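Local coordinates for protein MdcA (Pseudomonas aeruginosa, PDB 5VIT) that serves as the alpha subunit of malonate decarboxylase, a transferase that probably exchanges acetyl for malonyl on the acyl-carrier subunit, at residues N162-P167 with L200-I205; F155-E160 with V188-I193. All coordinates share one frame; numbering follows the deposited sequence.

Contact 1 and contact 2 lie side by side, with centres about 9 Å apart. Strands 156-158 and 163-164 follow each other in the chain and pair antiparallel. Strand 192-194 runs parallel to 156-158 on its other side, giving a small three-stranded sheet. Contact 2 joins 156-158 to 192-194, while contact 1 adds the 200-205 loop to the far edge of 163-164. Y164 N lies 2.7 Å from V156 O and Y164 O lies 2.9 Å from F155 N, both probable hydrogen bonds. F155 and V156 thus form a classic beta bulge facing Y164. L200 CD1 of contact 1 also packs 3.5 Å from V156 CG1 of contact 2.

Contact 1: N162-P167 with L200-I205; sequences NVYTGP and LPRVDI
Y164 holds CG anti to its backbone N (chi1 166°), which lays the ring across P201. D204 holds CG anti to its carbonyl carbon (chi1 -71°), and its carboxylate reaches the backbone of T165 and G166. P201 CG stands over the centre of the Y164 ring, 3.5 Å from the centroid, in a CH-pi contact. The two side chains cross at about a right angle. G166 N lies on the opposite face of the ring, toward the rim. R202 O approaches the ring edge. The phenol OH is hydrogen-bonded to S336.

Two N-H groups grip D204 OD1. T165 N is 2.6 Å from D204 OD1 and comes on the anti side. G166 N is 2.9 Å from D204 OD1 and comes from above the carboxylate plane. D204 OD2 takes R202 NH1 at 2.9 Å through its syn lone pair, in a nearly straight hydrogen bond that is part of a salt bridge; R338 makes a second salt bridge to OD2. Y164 CE1 covers one face of the R202 guanidinium, whose NH2 also pairs with D334.

The backbones meet at a classic beta bulge, with D204 and I205 both facing V163. V163 O accepts D204 N at 2.9 Å and I205 N at 3.2 Å. V163 N returns a bond to I205 O at 3.0 Å, completing an antiparallel hydrogen-bonded pair. The 200-205 loop is thereby tied to the edge of strand 163-164.

At the start of segment 162-167, N162 CB packs 3.7 Å from L200 CD2. The N162 amide is held by D158 through ND2 and by A207 N through OD1.

Contact 2: F155-E160 with V188-I193; sequences FVADRE and VQVNRI
V156 CG2 lies over one face of the R192 guanidinium, toward its rim, and is 3.7 Å from R192 NH2. R192 starts with CG between its backbone N and carbonyl carbon (chi1 66°). From CG to NE the chain is extended, and it carries the planar group across the valine.

F155 and N191 lie side by side and point the same way. The ring and the amide are almost perpendicular, at 89°. N191 ND2 comes obliquely to within 3.3 Å of F155 CD2. The other end of the amide, OD1, takes the backbone N-H of F220, whose ring also meets that of F155.

F155 O accepts twice. R192 N approaches F155 O nearly along the C=O axis, but at a long 3.3 Å. N191 N is closer to F155 O, at 2.9 Å, and comes from above the carbonyl plane. A157 N then bonds to R192 O at 3.2 Å. A CA-H...O contact also links I193 CA to A157 O.

A157 CB packs 3.6 Å from V190 CG1. R159 CD rests 3.8 Å from I193 CG2, the side chains crossing at about a right angle, while the R159 guanidinium forms a salt bridge with D30.

V156 and R192 share one face of this parallel pairing, A157 and I193 the other. Its strands follow corners at 155 and 191, just beyond the neighbouring parallel strands 149-154 and 185-190. Past these corners the chain leaves the eight-stranded parallel sheet and pairs again in a small mixed three-stranded sheet at its end, with 156-158 in the middle. The larger sheet is consistent with the Rossmann-like clan of this family.

Contact 1: N162-P167 with L200-I205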
# COMPACT_ATOMS: atom_id res chain seq x y z
N ASN A 162 -42.57 -32.11 19.00
CA ASN A 162 -41.96 -30.78 19.10
C ASN A 162 -40.52 -30.97 19.49
O ASN A 162 -40.21 -31.83 20.33
CB ASN A 162 -42.67 -29.89 20.12
CG ASN A 162 -44.12 -29.67 19.79
OD1 ASN A 162 -44.45 -28.94 18.86
ND2 ASN A 162 -45.01 -30.29 20.57
N VAL A 163 -39.64 -30.20 18.85
CA VAL A 163 -38.20 -30.36 19.02
C VAL A 163 -37.57 -29.04 19.41
O VAL A 163 -37.86 -27.99 18.82
CB VAL A 163 -37.52 -30.88 17.73
CG1 VAL A 163 -35.99 -30.88 17.89
CG2 VAL A 163 -38.02 -32.26 17.37
N TYR A 164 -36.71 -29.11 20.43
CA TYR A 164 -35.86 -28.00 20.82
C TYR A 164 -34.46 -28.21 20.24
O TYR A 164 -33.84 -29.26 20.46
CB TYR A 164 -35.82 -27.85 22.34
CG TYR A 164 -34.72 -26.94 22.85
CD1 TYR A 164 -34.81 -25.56 22.73
CD2 TYR A 164 -33.60 -27.47 23.48
CE1 TYR A 164 -33.81 -24.73 23.22
CE2 TYR A 164 -32.59 -26.65 23.97
CZ TYR A 164 -32.70 -25.28 23.84
OH TYR A 164 -31.69 -24.48 24.32
N THR A 165 -33.97 -27.23 19.49
CA THR A 165 -32.64 -27.32 18.90
C THR A 165 -31.69 -26.30 19.48
O THR A 165 -30.48 -26.42 19.29
CB THR A 165 -32.67 -27.12 17.37
OG1 THR A 165 -33.41 -25.94 17.05
CG2 THR A 165 -33.27 -28.33 16.67
N GLY A 166 -32.22 -25.28 20.14
CA GLY A 166 -31.40 -24.30 20.85
C GLY A 166 -30.28 -23.63 20.06
O GLY A 166 -30.49 -23.20 18.92
N PRO A 167 -29.09 -23.51 20.68
CA PRO A 167 -27.90 -22.89 20.07
C PRO A 167 -27.46 -23.60 18.81
O PRO A 167 -26.77 -22.98 17.99
CB PRO A 167 -26.84 -23.00 21.16
CG PRO A 167 -27.63 -22.95 22.43
CD PRO A 167 -28.86 -23.78 22.12
N LEU A 200 -40.01 -29.04 27.70
CA LEU A 200 -39.35 -28.60 26.47
C LEU A 200 -39.00 -27.13 26.62
O LEU A 200 -39.88 -26.30 26.79
CB LEU A 200 -40.25 -28.82 25.26
CG LEU A 200 -39.47 -29.00 23.96
CD1 LEU A 200 -38.96 -30.41 23.88
CD2 LEU A 200 -40.34 -28.65 22.75
N PRO A 201 -37.70 -26.80 26.56
CA PRO A 201 -37.30 -25.43 26.89
C PRO A 201 -37.82 -24.41 25.88
O PRO A 201 -38.11 -23.28 26.26
CB PRO A 201 -35.76 -25.49 26.90
CG PRO A 201 -35.38 -26.76 26.30
CD PRO A 201 -36.55 -27.70 26.35
N ARG A 202 -37.98 -24.82 24.62
CA ARG A 202 -38.55 -23.97 23.58
C ARG A 202 -38.93 -24.87 22.41
O ARG A 202 -38.38 -25.96 22.27
CB ARG A 202 -37.54 -22.89 23.17
CG ARG A 202 -37.85 -22.09 21.91
CD ARG A 202 -36.58 -21.84 21.07
NE ARG A 202 -35.54 -21.21 21.86
CZ ARG A 202 -34.25 -21.08 21.51
NH1 ARG A 202 -33.80 -21.54 20.34
NH2 ARG A 202 -33.41 -20.49 22.34
N VAL A 203 -39.89 -24.45 21.59
CA VAL A 203 -40.11 -25.16 20.35
C VAL A 203 -39.35 -24.47 19.21
O VAL A 203 -39.52 -23.26 18.99
CB VAL A 203 -41.62 -25.27 20.01
CG1 VAL A 203 -41.80 -26.02 18.69
CG2 VAL A 203 -42.37 -25.98 21.14
N ASP A 204 -38.50 -25.21 18.52
CA ASP A 204 -37.79 -24.67 17.35
C ASP A 204 -38.40 -25.25 16.07
O ASP A 204 -38.57 -24.54 15.08
CB ASP A 204 -36.29 -24.97 17.40
CG ASP A 204 -35.55 -24.17 18.47
OD1 ASP A 204 -34.99 -24.79 19.40
OD2 ASP A 204 -35.53 -22.92 18.40
N ILE A 205 -38.70 -26.55 16.11
CA ILE A 205 -39.40 -27.24 15.02
C ILE A 205 -40.70 -27.82 15.59
O ILE A 205 -40.66 -28.70 16.45
CB ILE A 205 -38.53 -28.37 14.39
CG1 ILE A 205 -37.38 -27.78 13.57
CG2 ILE A 205 -39.36 -29.23 13.45
CD1 ILE A 205 -36.20 -27.43 14.38

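Contact 2: F155-E160 with V188-I193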
# COMPACT_ATOMS: atom_id res chain seq x y z
N PHE A 155 -31.75 -31.25 20.55
CA PHE A 155 -31.45 -31.56 21.95
C PHE A 155 -32.60 -32.32 22.63
O PHE A 155 -32.39 -33.37 23.23
CB PHE A 155 -31.13 -30.29 22.73
CG PHE A 155 -29.73 -29.80 22.56
CD1 PHE A 155 -29.46 -28.65 21.81
CD2 PHE A 155 -28.66 -30.47 23.16
CE1 PHE A 155 -28.16 -28.18 21.65
CE2 PHE A 155 -27.35 -30.01 23.00
CZ PHE A 155 -27.11 -28.85 22.24
N VAL A 156 -33.81 -31.78 22.54
CA VAL A 156 -34.94 -32.33 23.28
C VAL A 156 -36.19 -32.42 22.42
O VAL A 156 -36.49 -31.50 21.66
CB VAL A 156 -35.28 -31.46 24.53
CG1 VAL A 156 -36.34 -32.13 25.39
CG2 VAL A 156 -34.03 -31.18 25.36
N ALA A 157 -36.93 -33.53 22.55
CA ALA A 157 -38.27 -33.64 21.97
C ALA A 157 -39.31 -34.04 23.03
O ALA A 157 -38.97 -34.68 24.03
CB ALA A 157 -38.28 -34.64 20.84
N ASP A 158 -40.56 -33.66 22.83
CA ASP A 158 -41.64 -34.26 23.61
C ASP A 158 -42.22 -35.44 22.81
O ASP A 158 -41.82 -35.69 21.66
CB ASP A 158 -42.72 -33.23 23.98
CG ASP A 158 -43.43 -32.64 22.77
OD1 ASP A 158 -43.38 -33.24 21.67
OD2 ASP A 158 -44.07 -31.56 22.93
N ARG A 159 -43.16 -36.17 23.40
CA ARG A 159 -43.67 -37.40 22.80
C ARG A 159 -44.41 -37.13 21.49
O ARG A 159 -44.54 -38.04 20.66
CB ARG A 159 -44.60 -38.14 23.78
CG ARG A 159 -44.07 -38.30 25.20
CD ARG A 159 -42.98 -39.35 25.29
NE ARG A 159 -43.41 -40.67 24.83
CZ ARG A 159 -42.61 -41.73 24.71
NH1 ARG A 159 -41.32 -41.63 25.03
NH2 ARG A 159 -43.09 -42.88 24.27
N GLU A 160 -44.88 -35.90 21.30
CA GLU A 160 -45.68 -35.51 20.13
C GLU A 160 -44.86 -34.99 18.94
O GLU A 160 -45.39 -34.84 17.84
CB GLU A 160 -46.71 -34.44 20.51
CG GLU A 160 -48.07 -35.00 20.90
CD GLU A 160 -48.81 -35.69 19.73
OE1 GLU A 160 -48.27 -35.76 18.60
OE2 GLU A 160 -49.94 -36.18 19.96
N VAL A 188 -36.00 -37.07 13.41
CA VAL A 188 -35.17 -36.26 14.29
C VAL A 188 -34.57 -37.12 15.42
O VAL A 188 -35.30 -37.77 16.16
CB VAL A 188 -36.00 -35.09 14.88
CG1 VAL A 188 -35.18 -34.26 15.86
CG2 VAL A 188 -36.55 -34.22 13.76
N GLN A 189 -33.24 -37.14 15.54
CA GLN A 189 -32.65 -37.74 16.73
C GLN A 189 -32.53 -36.65 17.79
O GLN A 189 -32.10 -35.53 17.50
CB GLN A 189 -31.30 -38.37 16.44
CG GLN A 189 -30.24 -37.38 15.93
CD GLN A 189 -28.82 -37.88 16.12
OE1 GLN A 189 -28.25 -38.52 15.24
NE2 GLN A 189 -28.24 -37.59 17.29
N VAL A 190 -32.95 -36.97 19.01
CA VAL A 190 -32.81 -36.03 20.11
C VAL A 190 -32.00 -36.66 21.25
O VAL A 190 -31.90 -37.89 21.37
CB VAL A 190 -34.17 -35.55 20.64
CG1 VAL A 190 -34.93 -34.83 19.54
CG2 VAL A 190 -34.99 -36.72 21.17
N ASN A 191 -31.42 -35.81 22.08
CA ASN A 191 -30.60 -36.29 23.16
C ASN A 191 -31.46 -36.92 24.27
O ASN A 191 -31.04 -37.86 24.94
CB ASN A 191 -29.73 -35.15 23.69
CG ASN A 191 -28.63 -34.76 22.72
OD1 ASN A 191 -28.44 -35.43 21.70
ND2 ASN A 191 -27.89 -33.71 23.04
N ARG A 192 -32.67 -36.39 24.43
CA ARG A 192 -33.64 -36.95 25.38
C ARG A 192 -35.07 -36.53 25.05
O ARG A 192 -35.33 -35.42 24.57
CB ARG A 192 -33.30 -36.53 26.82
CG ARG A 192 -33.45 -35.06 27.08
CD ARG A 192 -32.83 -34.63 28.40
NE ARG A 192 -32.72 -33.17 28.45
CZ ARG A 192 -33.63 -32.36 28.99
NH1 ARG A 192 -34.73 -32.88 29.54
NH2 ARG A 192 -33.45 -31.04 28.98
N ILE A 193 -35.99 -37.46 25.31
CA ILE A 193 -37.40 -37.24 25.10
C ILE A 193 -38.04 -37.01 26.46
O ILE A 193 -37.89 -37.83 27.37
CB ILE A 193 -38.05 -38.44 24.37
CG1 ILE A 193 -37.30 -38.72 23.06
CG2 ILE A 193 -39.52 -38.19 24.10
CD1 ILE A 193 -37.62 -40.06 22.41